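Local atomic coordinates of shikimate 5-dehydrogenase (Mycobacterium fortuitum subsp. fortuitum DSM 46621, PDB entry 4XIJ), a protein that probably catalyses the NADP-dependent interconversion of 3-dehydroshikimate and shikimate, the fourth of seven steps of the pathway to chorismate and the aromatic amino acids. Residues P22-S26 with E47-C51; L56-S61 with A79-F83; W67-V72 with A97-R102; A84-R90 with G107-T113; A138-V143 with L166-A170. All coordinates share one frame. Where two conformers were deposited one is given. Numbering follows the deposited sequence.

Contact 1 of 5, residues P22-S26 with E47-C51; sequences PITHS and ERIEC. With SO4 (sulfate ion), chain F.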
# COMPACT_ATOMS: atom_id res chain seq x y z
N PRO A 22 -13.63 -1.14 -9.51
CA PRO A 22 -14.69 -1.72 -8.68
C PRO A 22 -14.45 -1.53 -7.17
O PRO A 22 -13.31 -1.29 -6.72
CB PRO A 22 -14.66 -3.21 -9.08
CG PRO A 22 -13.24 -3.45 -9.46
CD PRO A 22 -12.84 -2.18 -10.19
N ILE A 23 -15.52 -1.60 -6.39
CA ILE A 23 -15.39 -1.20 -4.99
C ILE A 23 -15.76 -2.34 -4.02
O ILE A 23 -15.78 -2.15 -2.80
CB ILE A 23 -16.27 0.09 -4.75
CG1 ILE A 23 -15.78 0.88 -3.55
CG2 ILE A 23 -17.74 -0.24 -4.66
CD1 ILE A 23 -14.32 1.12 -3.54
N THR A 24 -16.01 -3.53 -4.55
CA THR A 24 -16.42 -4.66 -3.72
C THR A 24 -15.32 -5.41 -2.99
O THR A 24 -15.58 -6.02 -1.93
CB THR A 24 -17.18 -5.70 -4.57
OG1 THR A 24 -16.43 -6.01 -5.74
CG2 THR A 24 -18.52 -5.15 -4.97
N HIS A 25 -14.10 -5.35 -3.50
CA HIS A 25 -12.97 -6.09 -2.91
C HIS A 25 -12.38 -5.37 -1.70
O HIS A 25 -11.82 -6.01 -0.83
CB HIS A 25 -11.87 -6.32 -3.95
CG HIS A 25 -10.74 -7.17 -3.47
ND1 HIS A 25 -9.60 -6.64 -2.89
CD2 HIS A 25 -10.58 -8.52 -3.46
CE1 HIS A 25 -8.78 -7.63 -2.56
NE2 HIS A 25 -9.35 -8.78 -2.92
N SER A 26 -12.51 -4.05 -1.63
CA SER A 26 -11.82 -3.31 -0.59
C SER A 26 -12.18 -3.81 0.79
O SER A 26 -13.36 -4.04 1.09
CB SER A 26 -12.14 -1.82 -0.70
OG SER A 26 -11.51 -1.10 0.35
N GLU A 47 -18.92 3.83 4.45
CA GLU A 47 -19.59 3.21 3.34
C GLU A 47 -18.70 2.99 2.12
O GLU A 47 -17.56 3.42 2.12
CB GLU A 47 -20.81 4.01 2.95
CG GLU A 47 -20.57 5.40 2.52
CD GLU A 47 -21.88 6.21 2.61
OE1 GLU A 47 -22.12 6.86 3.65
OE2 GLU A 47 -22.68 6.14 1.66
N ARG A 48 -19.23 2.25 1.15
CA ARG A 48 -18.60 2.05 -0.16
C ARG A 48 -19.27 2.92 -1.18
O ARG A 48 -20.50 2.80 -1.35
CB ARG A 48 -18.76 0.62 -0.65
CG ARG A 48 -17.98 -0.38 0.06
CD ARG A 48 -18.26 -1.85 -0.51
NE ARG A 48 -17.90 -2.70 0.61
CZ ARG A 48 -16.69 -3.18 0.82
NH1 ARG A 48 -15.71 -2.96 -0.06
NH2 ARG A 48 -16.44 -3.85 1.94
N ILE A 49 -18.50 3.72 -1.90
CA ILE A 49 -19.05 4.54 -2.97
C ILE A 49 -18.34 4.24 -4.28
O ILE A 49 -17.15 4.49 -4.41
CB ILE A 49 -18.96 6.04 -2.62
CG1 ILE A 49 -19.65 6.33 -1.28
CG2 ILE A 49 -19.62 6.85 -3.70
CD1 ILE A 49 -19.43 7.75 -0.71
N GLU A 50 -19.08 3.71 -5.24
CA GLU A 50 -18.50 3.49 -6.56
C GLU A 50 -18.22 4.86 -7.17
O GLU A 50 -19.08 5.76 -7.15
CB GLU A 50 -19.45 2.65 -7.44
CG GLU A 50 -18.76 2.17 -8.72
CD GLU A 50 -19.64 1.29 -9.60
OE1 GLU A 50 -20.82 1.05 -9.25
OE2 GLU A 50 -19.12 0.88 -10.68
N CYS A 51 -17.01 5.04 -7.69
CA CYS A 51 -16.52 6.37 -8.07
C CYS A 51 -15.40 6.22 -9.09
O CYS A 51 -14.42 5.53 -8.80
CB CYS A 51 -15.99 7.13 -6.85
SG CYS A 51 -15.67 8.85 -7.16
S SO4 F . -8.76 -3.10 -3.35
O1 SO4 F . -9.17 -4.02 -2.28
O2 SO4 F . -8.69 -3.81 -4.61
O3 SO4 F . -9.62 -1.91 -3.39
O4 SO4 F . -7.40 -2.66 -3.02
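This is a surface contact in which a strand side chain holds a loop by its backbone. Residues 47-50 lie on strand 45-50, an outermost strand of the mixed sheet in the substrate-binding domain, with Cys51 just past its end; residues 22-26 lie in the loop between its neighbour, strand 15-20, and helix 28-38. The clasp is Arg48. Its NH1 donates to Ile23 O at 2.9 Å and to Ser26 O at 2.8 Å, while NH2 reaches the same Ser26 O at a longer 3.2 Å. Both carbonyls lie near the guanidinium plane, and Thr24 O sits over one face, so the loop curls round the end of the arginine. Ile23 supplies the apolar half: its CG1 lies 4.2 Å from Arg48 CB and its CG2 4.4 Å from Glu50 CB. His25 points off the strand, and its ND1 donates to O1 of a sulfate ion at 2.7 Å; the sulfate, probably from the crystallisation liquor, is also bound by Thr73. Ser26 OG accepts from Ser28 N, capping the start of the next helix. In this loop Arg48 bonds to carbonyl oxygens, with a weak bond to Gln30 besides, so the polar grip reads the backbone while Ile23 adds apolar contact.

Contact 2 of 5, residues L56-S61 with A79-F83; sequences LPGLVS and AALEF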
# COMPACT_ATOMS: atom_id res chain seq x y z
N LEU A 56 -14.47 11.72 -8.95
CA LEU A 56 -14.03 11.94 -7.58
C LEU A 56 -14.00 13.42 -7.12
O LEU A 56 -14.50 13.70 -6.04
CB LEU A 56 -12.68 11.24 -7.36
CG LEU A 56 -12.06 11.33 -5.97
CD1 LEU A 56 -11.20 10.06 -5.70
CD2 LEU A 56 -11.19 12.62 -5.77
N PRO A 57 -13.44 14.34 -7.91
CA PRO A 57 -13.39 15.71 -7.39
C PRO A 57 -14.78 16.27 -7.08
O PRO A 57 -14.99 16.90 -6.01
CB PRO A 57 -12.64 16.48 -8.52
CG PRO A 57 -11.80 15.40 -9.19
CD PRO A 57 -12.71 14.21 -9.21
N GLY A 58 -15.76 16.07 -7.97
CA GLY A 58 -17.09 16.56 -7.69
C GLY A 58 -17.73 15.91 -6.48
O GLY A 58 -18.42 16.55 -5.70
N LEU A 59 -17.48 14.63 -6.31
CA LEU A 59 -18.04 13.90 -5.19
C LEU A 59 -17.49 14.49 -3.87
O LEU A 59 -18.25 14.82 -2.94
CB LEU A 59 -17.68 12.42 -5.31
CG LEU A 59 -18.18 11.55 -4.17
CD1 LEU A 59 -19.68 11.60 -4.16
CD2 LEU A 59 -17.68 10.15 -4.35
N VAL A 60 -16.16 14.57 -3.75
CA VAL A 60 -15.57 15.02 -2.49
C VAL A 60 -15.89 16.49 -2.22
O VAL A 60 -16.12 16.86 -1.07
CB VAL A 60 -14.05 14.76 -2.47
CG1 VAL A 60 -13.46 15.07 -1.11
CG2 VAL A 60 -13.76 13.25 -2.78
N SER A 61 -15.96 17.29 -3.29
CA SER A 61 -16.20 18.72 -3.13
C SER A 61 -17.53 18.97 -2.47
O SER A 61 -17.65 19.94 -1.75
CB SER A 61 -16.23 19.46 -4.48
OG SER A 61 -14.96 19.45 -5.14
N ALA A 79 -6.45 11.15 -9.03
CA ALA A 79 -7.45 12.20 -8.88
C ALA A 79 -7.52 12.71 -7.44
O ALA A 79 -7.76 13.91 -7.22
CB ALA A 79 -8.79 11.70 -9.29
N ALA A 80 -7.37 11.81 -6.47
CA ALA A 80 -7.39 12.25 -5.10
C ALA A 80 -6.24 13.18 -4.77
O ALA A 80 -6.43 14.17 -4.07
CB ALA A 80 -7.35 11.03 -4.18
N LEU A 81 -5.06 12.86 -5.26
CA LEU A 81 -3.90 13.74 -5.04
C LEU A 81 -4.13 15.13 -5.68
O LEU A 81 -3.79 16.17 -5.09
CB LEU A 81 -2.65 13.10 -5.64
CG LEU A 81 -1.34 13.90 -5.41
CD1 LEU A 81 -1.05 14.01 -3.91
CD2 LEU A 81 -0.22 13.20 -6.14
N GLU A 82 -4.69 15.14 -6.89
CA GLU A 82 -4.98 16.39 -7.59
C GLU A 82 -6.07 17.20 -6.92
O GLU A 82 -6.07 18.42 -6.98
CB GLU A 82 -5.38 16.13 -9.03
CG GLU A 82 -4.26 15.59 -9.85
CD GLU A 82 -4.13 16.32 -11.18
OE1 GLU A 82 -3.17 17.11 -11.36
OE2 GLU A 82 -5.01 16.10 -12.04
N PHE A 83 -7.03 16.51 -6.30
CA PHE A 83 -8.19 17.19 -5.73
C PHE A 83 -7.80 17.95 -4.45
O PHE A 83 -8.29 19.07 -4.18
CB PHE A 83 -9.31 16.18 -5.41
CG PHE A 83 -10.29 16.70 -4.42
CD1 PHE A 83 -11.33 17.56 -4.82
CD2 PHE A 83 -10.17 16.38 -3.09
CE1 PHE A 83 -12.17 18.14 -3.86
CE2 PHE A 83 -11.01 16.92 -2.15
CZ PHE A 83 -12.03 17.79 -2.53
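Phe83 lays its ring against Val60, whose CB stands 3.9 Å from the ring centroid and 24° off the normal, a CH-pi contact over the face. The ring is a knob into a hole, held among Leu56, Pro57, Val60 and Ser61 of helix 56-61. That helix and helix 77-83 lie side by side on the mixed sheet of the substrate-binding domain, joined through strand 67-72, which makes the unit an alpha-beta-alpha succession. The short axes pass 9.8 Å apart and cross at -53°. Beside the ring, Leu56 packs on the alanines: Leu56 CD1 rests 4.3 Å from Ala80 CB, and Leu56 CD2 lies 4.4 Å from Ala79 CB and 4.0 Å from Phe83 CB. Pro57 CB closes on Phe83 CD1 at 4.1 Å. Beneath the pair, Leu56 and Ala80 both touch Val72 of the strand, Val60 reaches Leu70, and the ring of Phe83 meets that of Trp108 with planes at about 60°, so the interface is continuous with the layer between helices and sheet. Toward solvent the hole has a polar lip. There Ser61 OG, which donates to Pro57 O one turn back at 2.7 Å, sits at the ring edge, 3.3 Å from Phe83 CE1.

Contact 3 of 5, residues W67-V72 with A97-R102; sequences WVGLSV and ANTLVR. With SO4 (sulfate ion), chain E.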
# COMPACT_ATOMS: atom_id res chain seq x y z
N TRP A 67 -18.08 14.74 7.20
CA TRP A 67 -17.18 13.78 6.56
C TRP A 67 -15.78 14.03 7.06
O TRP A 67 -15.21 15.11 6.82
CB TRP A 67 -17.28 13.90 5.03
CG TRP A 67 -18.58 13.30 4.55
CD1 TRP A 67 -19.82 13.92 4.48
CD2 TRP A 67 -18.77 11.96 4.11
NE1 TRP A 67 -20.75 13.02 4.01
CE2 TRP A 67 -20.13 11.82 3.76
CE3 TRP A 67 -17.92 10.85 3.94
CZ2 TRP A 67 -20.67 10.61 3.26
CZ3 TRP A 67 -18.44 9.66 3.45
CH2 TRP A 67 -19.82 9.55 3.12
N VAL A 68 -15.21 13.00 7.69
CA VAL A 68 -13.94 13.13 8.37
C VAL A 68 -12.79 12.59 7.53
O VAL A 68 -11.65 13.03 7.68
CB VAL A 68 -13.98 12.37 9.74
CG1 VAL A 68 -14.12 10.85 9.56
CG2 VAL A 68 -12.78 12.73 10.62
N GLY A 69 -13.04 11.59 6.68
CA GLY A 69 -11.95 10.95 5.95
C GLY A 69 -12.48 10.05 4.85
O GLY A 69 -13.62 9.58 4.95
N LEU A 70 -11.66 9.84 3.83
CA LEU A 70 -11.95 8.90 2.76
C LEU A 70 -10.75 8.04 2.46
O LEU A 70 -9.62 8.54 2.41
CB LEU A 70 -12.35 9.64 1.48
CG LEU A 70 -13.50 10.62 1.60
CD1 LEU A 70 -13.50 11.56 0.39
CD2 LEU A 70 -14.79 9.82 1.71
N SER A 71 -10.97 6.76 2.23
CA SER A 71 -10.00 5.89 1.60
C SER A 71 -10.26 5.92 0.10
O SER A 71 -11.41 6.01 -0.31
CB SER A 71 -10.12 4.48 2.15
OG SER A 71 -9.99 4.49 3.59
N VAL A 72 -9.22 5.84 -0.70
CA VAL A 72 -9.43 5.91 -2.15
C VAL A 72 -8.69 4.74 -2.75
O VAL A 72 -7.51 4.51 -2.46
CB VAL A 72 -8.91 7.22 -2.75
CG1 VAL A 72 -9.07 7.21 -4.29
CG2 VAL A 72 -9.64 8.45 -2.15
N ALA A 97 -2.53 9.31 -4.17
CA ALA A 97 -3.01 9.29 -2.78
C ALA A 97 -4.12 8.27 -2.57
O ALA A 97 -5.09 8.23 -3.35
CB ALA A 97 -3.53 10.70 -2.37
N ASN A 98 -3.99 7.46 -1.51
CA ASN A 98 -5.07 6.55 -1.20
C ASN A 98 -5.90 7.00 0.01
O ASN A 98 -6.72 6.24 0.51
CB ASN A 98 -4.53 5.13 -0.93
CG ASN A 98 -3.86 5.03 0.44
OD1 ASN A 98 -3.35 6.02 0.94
ND2 ASN A 98 -3.90 3.86 1.07
N THR A 99 -5.67 8.23 0.46
CA THR A 99 -6.26 8.73 1.70
C THR A 99 -6.54 10.20 1.57
O THR A 99 -5.68 10.96 1.09
CB THR A 99 -5.33 8.54 2.92
OG1 THR A 99 -4.91 7.16 3.01
CG2 THR A 99 -6.04 8.91 4.26
N LEU A 100 -7.74 10.60 1.99
CA LEU A 100 -8.09 12.04 2.07
C LEU A 100 -8.60 12.30 3.46
O LEU A 100 -9.50 11.60 3.93
CB LEU A 100 -9.15 12.40 1.03
CG LEU A 100 -8.67 12.39 -0.43
CD1 LEU A 100 -9.88 12.42 -1.38
CD2 LEU A 100 -7.72 13.56 -0.65
N VAL A 101 -7.96 13.25 4.15
CA VAL A 101 -8.34 13.53 5.53
C VAL A 101 -8.87 14.94 5.66
O VAL A 101 -8.22 15.88 5.20
CB VAL A 101 -7.15 13.36 6.52
CG1 VAL A 101 -7.65 13.57 8.01
CG2 VAL A 101 -6.55 11.99 6.34
N ARG A 102 -10.01 15.13 6.32
CA ARG A 102 -10.50 16.48 6.55
C ARG A 102 -9.61 17.21 7.61
O ARG A 102 -9.28 16.67 8.69
CB ARG A 102 -11.94 16.43 7.01
CG ARG A 102 -12.74 17.75 6.78
CD ARG A 102 -12.82 18.01 5.30
NE ARG A 102 -13.83 18.98 4.89
CZ ARG A 102 -15.14 18.71 4.83
NH1 ARG A 102 -15.99 19.65 4.41
NH2 ARG A 102 -15.63 17.51 5.20
S SO4 E . -5.77 0.68 -1.43
O1 SO4 E . -5.46 -0.66 -0.84
O2 SO4 E . -5.92 0.47 -2.90
O3 SO4 E . -7.05 1.25 -0.89
O4 SO4 E . -4.74 1.59 -0.92
O HOH W 1 -10.47 14.59 9.84
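Four backbone hydrogen bonds zip these strands together. Leu70 and Leu100 form the hydrogen-bonded pair, Leu70 N to Leu100 O and Leu100 N to Leu70 O both at 2.8 Å; Val72 N donates to Asn98 O at 2.8 Å, and Arg102 N to Val68 O at 3.0 Å. With Gly69-Val101 and Ser71-Thr99 as the non-hydrogen-bonded pairs, this is an antiparallel ladder, regular from Gly69 to Ser71, its axes 4.7 Å apart and 174° from each other. Beyond it a water bridges Val68 O, at 2.9 Å, and Arg102 O, at 2.7 Å. Here the Arg102 side chain folds back, NH2 donating to Trp67 O at 2.9 Å; its guanidinium also holds carbonyls of Gly64 and Gly106. At the other end, Asn98 ND2 donates to sulfate O4 at 3.1 Å, and its OD1 accepts from Thr99 OG1 at 2.8 Å and from Thr113 N. The sulfate is bound by Lys77 and Thr73 too. Leu100 CD1 packs on Leu70 CD1 and on Val72 CG2, each at 4.1 Å, on the side of helices 56-61 and 77-83. On the other face Ser71 OG bonds to Tyr46 OH and Gln256, and Thr99 OG1 to Gln256. An apolar face thus backs one that mixes hydroxyls with apolar contact to Phe260. The sulfate, probably from the crystallisation liquor, probably marks the pocket where relatives bind shikimate.

Contact 4 of 5, residues A84-R90 with G107-T113; sequences ADQRTDR and GWRADNT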
# COMPACT_ATOMS: atom_id res chain seq x y z
N ALA A 84 -6.90 17.34 -3.66
CA ALA A 84 -6.68 17.78 -2.27
C ALA A 84 -6.01 19.16 -2.21
O ALA A 84 -5.13 19.48 -3.01
CB ALA A 84 -5.82 16.78 -1.53
N ASP A 85 -6.42 19.98 -1.25
CA ASP A 85 -5.75 21.28 -1.27
C ASP A 85 -4.45 21.22 -0.44
O ASP A 85 -3.65 22.13 -0.56
CB ASP A 85 -6.71 22.39 -0.83
CG ASP A 85 -7.45 22.04 0.44
OD1 ASP A 85 -8.32 21.15 0.38
OD2 ASP A 85 -7.14 22.69 1.47
N GLN A 86 -4.17 20.10 0.23
CA GLN A 86 -2.93 19.89 0.95
C GLN A 86 -2.49 18.46 0.67
O GLN A 86 -3.34 17.59 0.49
CB GLN A 86 -3.15 20.15 2.44
CG GLN A 86 -3.70 21.59 2.70
CD GLN A 86 -4.49 21.76 4.02
OE1 GLN A 86 -4.02 21.40 5.08
NE2 GLN A 86 -5.70 22.33 3.94
N ARG A 87 -1.18 18.21 0.60
CA ARG A 87 -0.76 16.84 0.43
C ARG A 87 0.52 16.60 1.15
O ARG A 87 1.35 17.50 1.27
CB ARG A 87 -0.56 16.44 -1.01
CG ARG A 87 0.18 17.38 -1.84
CD ARG A 87 -0.83 18.11 -2.79
NE ARG A 87 -0.13 18.76 -3.90
CZ ARG A 87 0.70 19.81 -3.77
NH1 ARG A 87 0.92 20.35 -2.57
NH2 ARG A 87 1.31 20.32 -4.84
N THR A 88 0.70 15.39 1.61
CA THR A 88 1.95 15.05 2.26
C THR A 88 3.08 14.94 1.24
O THR A 88 2.84 14.66 0.05
CB THR A 88 1.85 13.72 3.04
OG1 THR A 88 1.58 12.66 2.12
CG2 THR A 88 0.76 13.78 4.09
N ASP A 89 4.29 15.15 1.69
CA ASP A 89 5.45 14.98 0.81
C ASP A 89 5.51 13.55 0.25
O ASP A 89 5.84 13.36 -0.93
CB ASP A 89 6.76 15.26 1.54
CG ASP A 89 6.93 16.71 1.93
OD1 ASP A 89 6.20 17.58 1.41
OD2 ASP A 89 7.83 16.99 2.75
N ARG A 90 5.20 12.53 1.06
CA ARG A 90 5.32 11.18 0.52
C ARG A 90 4.24 10.87 -0.53
O ARG A 90 4.54 10.18 -1.48
CB ARG A 90 5.30 10.15 1.64
CG ARG A 90 3.96 10.07 2.41
CD ARG A 90 4.16 9.11 3.59
NE ARG A 90 2.88 8.90 4.26
CZ ARG A 90 2.64 7.88 5.09
NH1 ARG A 90 3.62 6.99 5.34
NH2 ARG A 90 1.43 7.74 5.63
N GLY A 107 -10.09 22.14 4.83
CA GLY A 107 -9.41 21.55 3.69
C GLY A 107 -9.38 20.04 3.70
O GLY A 107 -9.79 19.42 4.68
N TRP A 108 -8.95 19.46 2.60
CA TRP A 108 -8.73 18.02 2.52
C TRP A 108 -7.25 17.80 2.29
O TRP A 108 -6.64 18.42 1.40
CB TRP A 108 -9.52 17.39 1.37
CG TRP A 108 -10.98 17.24 1.61
CD1 TRP A 108 -11.99 18.09 1.20
CD2 TRP A 108 -11.62 16.15 2.29
NE1 TRP A 108 -13.21 17.58 1.57
CE2 TRP A 108 -13.02 16.40 2.25
CE3 TRP A 108 -11.16 14.97 2.92
CZ2 TRP A 108 -13.95 15.52 2.80
CZ3 TRP A 108 -12.10 14.10 3.48
CH2 TRP A 108 -13.48 14.39 3.42
N ARG A 109 -6.67 16.93 3.10
CA ARG A 109 -5.26 16.58 2.97
C ARG A 109 -5.10 15.18 2.37
O ARG A 109 -5.64 14.19 2.91
CB ARG A 109 -4.57 16.67 4.35
CG ARG A 109 -3.04 16.39 4.31
CD ARG A 109 -2.44 16.46 5.76
NE ARG A 109 -2.86 15.28 6.51
CZ ARG A 109 -3.38 15.30 7.75
NH1 ARG A 109 -3.52 16.44 8.42
NH2 ARG A 109 -3.75 14.15 8.32
N ALA A 110 -4.33 15.08 1.29
CA ALA A 110 -4.03 13.81 0.66
C ALA A 110 -2.82 13.13 1.26
O ALA A 110 -1.81 13.78 1.51
CB ALA A 110 -3.77 13.98 -0.81
N ASP A 111 -2.91 11.82 1.48
CA ASP A 111 -1.74 11.08 1.93
C ASP A 111 -1.71 9.75 1.19
O ASP A 111 -2.71 9.35 0.54
CB ASP A 111 -1.76 10.86 3.46
CG ASP A 111 -0.43 10.36 4.04
OD1 ASP A 111 0.64 10.43 3.39
OD2 ASP A 111 -0.46 9.92 5.22
N ASN A 112 -0.57 9.08 1.28
CA ASN A 112 -0.47 7.75 0.71
C ASN A 112 -0.05 6.75 1.77
O ASN A 112 1.11 6.70 2.14
CB ASN A 112 0.51 7.74 -0.49
CG ASN A 112 0.43 6.44 -1.24
OD1 ASN A 112 0.62 5.37 -0.62
ND2 ASN A 112 0.12 6.48 -2.56
N THR A 113 -1.01 5.97 2.31
CA THR A 113 -0.64 5.02 3.32
C THR A 113 -0.32 3.64 2.74
O THR A 113 0.03 2.73 3.49
CB THR A 113 -1.72 4.87 4.41
OG1 THR A 113 -2.86 4.18 3.85
CG2 THR A 113 -2.09 6.25 4.98
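Ala84, the first residue to leave helix 77-83, turns its CB onto Ala110 CB at 3.5 Å. Asp85 adds its side chain to a weak backbone bond, N to Trp108 O at 3.1 Å: OD1 accepts from Trp108 N at 2.9 Å, while OD2 receives Gln86 NE2 at 2.9 Å. An ideal CB on Gly107 would clash with Asp85 OD2 and Gln86 NE2, so this end is tight. Gln86 opens a short parallel ladder. Its N donates to Trp108 O at 3.2 Å and its O accepts from Ala110 N at 2.8 Å, pairing it with Arg109. Arg87 pairs with Ala110, the two CB atoms 4.0 Å apart, and the end of its side chain leads away. Thr88 N then donates to Ala110 O at 3.0 Å. Thr88 is also the N-cap of helix 89-94, its OG1 bonded to Ala91 N and donating to Asp111 OD1 at 2.7 Å. From the first turn of that helix Arg90 reaches back to make a two-pronged salt bridge, NE to Asp111 OD1 at 2.8 Å and NH2 to Asp111 OD2 at 2.9 Å, with Asp116 as a second acidic partner. Strand 86-87 is an outermost strand of the mixed sheet, lying in sequence between helices 77-83 and 89-94; its neighbour 108-111 bonds on its other side to strand 99-102, and Gln259 of helix 246-261 binds both Arg109 and Asp111.

Contact 5 of 5, residues A138-V143 with L166-A170; sequences APAAVV and LVDLA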
# COMPACT_ATOMS: atom_id res chain seq x y z
N ALA A 138 3.78 -0.60 -7.90
CA ALA A 138 5.23 -0.57 -7.71
C ALA A 138 5.75 0.80 -7.17
O ALA A 138 6.70 0.80 -6.39
CB ALA A 138 5.95 -0.94 -9.04
N PRO A 139 5.18 1.95 -7.60
CA PRO A 139 5.71 3.22 -7.05
C PRO A 139 5.64 3.30 -5.54
O PRO A 139 6.63 3.70 -4.92
CB PRO A 139 4.80 4.28 -7.68
CG PRO A 139 4.48 3.63 -9.08
CD PRO A 139 4.20 2.21 -8.68
N ALA A 140 4.54 2.87 -4.93
CA ALA A 140 4.50 2.90 -3.48
C ALA A 140 5.54 1.99 -2.85
O ALA A 140 6.10 2.33 -1.78
CB ALA A 140 3.09 2.52 -2.96
N ALA A 141 5.77 0.82 -3.48
CA ALA A 141 6.79 -0.09 -2.97
C ALA A 141 8.19 0.58 -3.03
O ALA A 141 8.96 0.47 -2.08
CB ALA A 141 6.78 -1.40 -3.76
N VAL A 142 8.51 1.27 -4.13
CA VAL A 142 9.81 1.94 -4.27
C VAL A 142 9.99 3.02 -3.19
O VAL A 142 11.02 3.06 -2.51
CB VAL A 142 9.97 2.56 -5.66
CG1 VAL A 142 11.23 3.49 -5.73
CG2 VAL A 142 10.07 1.44 -6.73
N VAL A 143 8.96 3.87 -3.00
CA VAL A 143 9.07 4.95 -2.03
C VAL A 143 9.19 4.35 -0.61
O VAL A 143 10.02 4.79 0.16
CB VAL A 143 7.88 5.91 -2.15
CG1 VAL A 143 7.79 6.89 -0.97
CG2 VAL A 143 7.94 6.70 -3.50
N LEU A 166 10.57 3.46 -12.72
CA LEU A 166 10.71 3.13 -11.30
C LEU A 166 12.12 3.29 -10.81
O LEU A 166 12.35 3.66 -9.65
CB LEU A 166 10.21 1.70 -11.07
CG LEU A 166 8.70 1.54 -11.30
CD1 LEU A 166 8.31 0.06 -11.51
CD2 LEU A 166 7.88 2.18 -10.17
N VAL A 167 13.10 3.02 -11.69
CA VAL A 167 14.50 3.28 -11.35
C VAL A 167 14.70 4.78 -11.13
O VAL A 167 15.36 5.17 -10.16
CB VAL A 167 15.43 2.78 -12.45
CG1 VAL A 167 16.85 3.27 -12.22
CG2 VAL A 167 15.35 1.23 -12.53
N ASP A 168 14.12 5.61 -12.00
CA ASP A 168 14.22 7.05 -11.83
C ASP A 168 13.64 7.48 -10.49
O ASP A 168 14.18 8.32 -9.79
CB ASP A 168 13.47 7.81 -12.95
CG ASP A 168 14.12 7.67 -14.33
OD1 ASP A 168 15.30 7.29 -14.40
OD2 ASP A 168 13.44 8.00 -15.36
N LEU A 169 12.48 6.93 -10.15
CA LEU A 169 11.85 7.22 -8.87
C LEU A 169 12.72 6.78 -7.70
O LEU A 169 12.90 7.55 -6.75
CB LEU A 169 10.48 6.53 -8.81
CG LEU A 169 9.72 6.66 -7.49
CD1 LEU A 169 9.43 8.12 -7.13
CD2 LEU A 169 8.41 5.83 -7.52
N ALA A 170 13.32 5.59 -7.78
CA ALA A 170 14.22 5.19 -6.70
C ALA A 170 15.34 6.20 -6.50
O ALA A 170 15.69 6.54 -5.36
CB ALA A 170 14.80 3.80 -7.01
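Two helices run nearly side by side here, at 27° with short axes 9.6 Å apart, and their surfaces mesh entirely through aliphatic bumps. Val142 is the central one on helix 138-147. Its CG1 presses into the hollow beside Leu169 and Ala170, 3.6 Å from Ala170 CA, 3.8 Å from Ala170 CB and 3.9 Å from Leu169 CG, while CG2 meets Leu166 CD2 at 4.1 Å. The small Ala170 lets the valine come in so close. In return, the leucines of helix 160-172 fill the spaces around Val142. Leu166 spreads over the beginning of helix 138-147, CD1 3.6 Å from Ala138 CB and CD2 3.9 Å from Pro139 CG. One turn on, Leu169 pushes CD2 between Pro139 and Val143, 3.9 Å from Pro139 CB and 4.1 Å from Val143 CG2. Below the groove, Val142 and Leu166 both touch Ile155 of strand 152-157, whereas Val143 touches Leu93 and Val94 of helix 89-94. Both helices therefore lie against the six-stranded parallel sheet, the first following strand 128-132 and the second strand 152-157. With Ala138 as the last position of a GxGxxA-like sequence, this is the packing of successive beta-alpha units in a Rossmann fold, consistent with an NADP-binding domain.

In the fold
Contacts 1 to 4 build the substrate-binding domain, and contact 5 lies in the Rossmann-type domain, its centre 26 Å from that of contact 1. Contacts 1, 3 and 4 reach the same mixed sheet: contact 3 is its buried middle, held by regular backbone bonds, whereas contacts 1 and 4 work at its two outermost strands, where arginines and other polar side chains supplement or replace the ladder. Contacts 3 and 4 meet directly, with a probable hydrogen bond from Val101 N to Arg109 O. Contact 2 covers that sheet with helices. Contacts 2 and 5 are both apolar helix pairs, but contact 2 has an aromatic knob and is partly exposed, while contact 5 is buried and purely aliphatic.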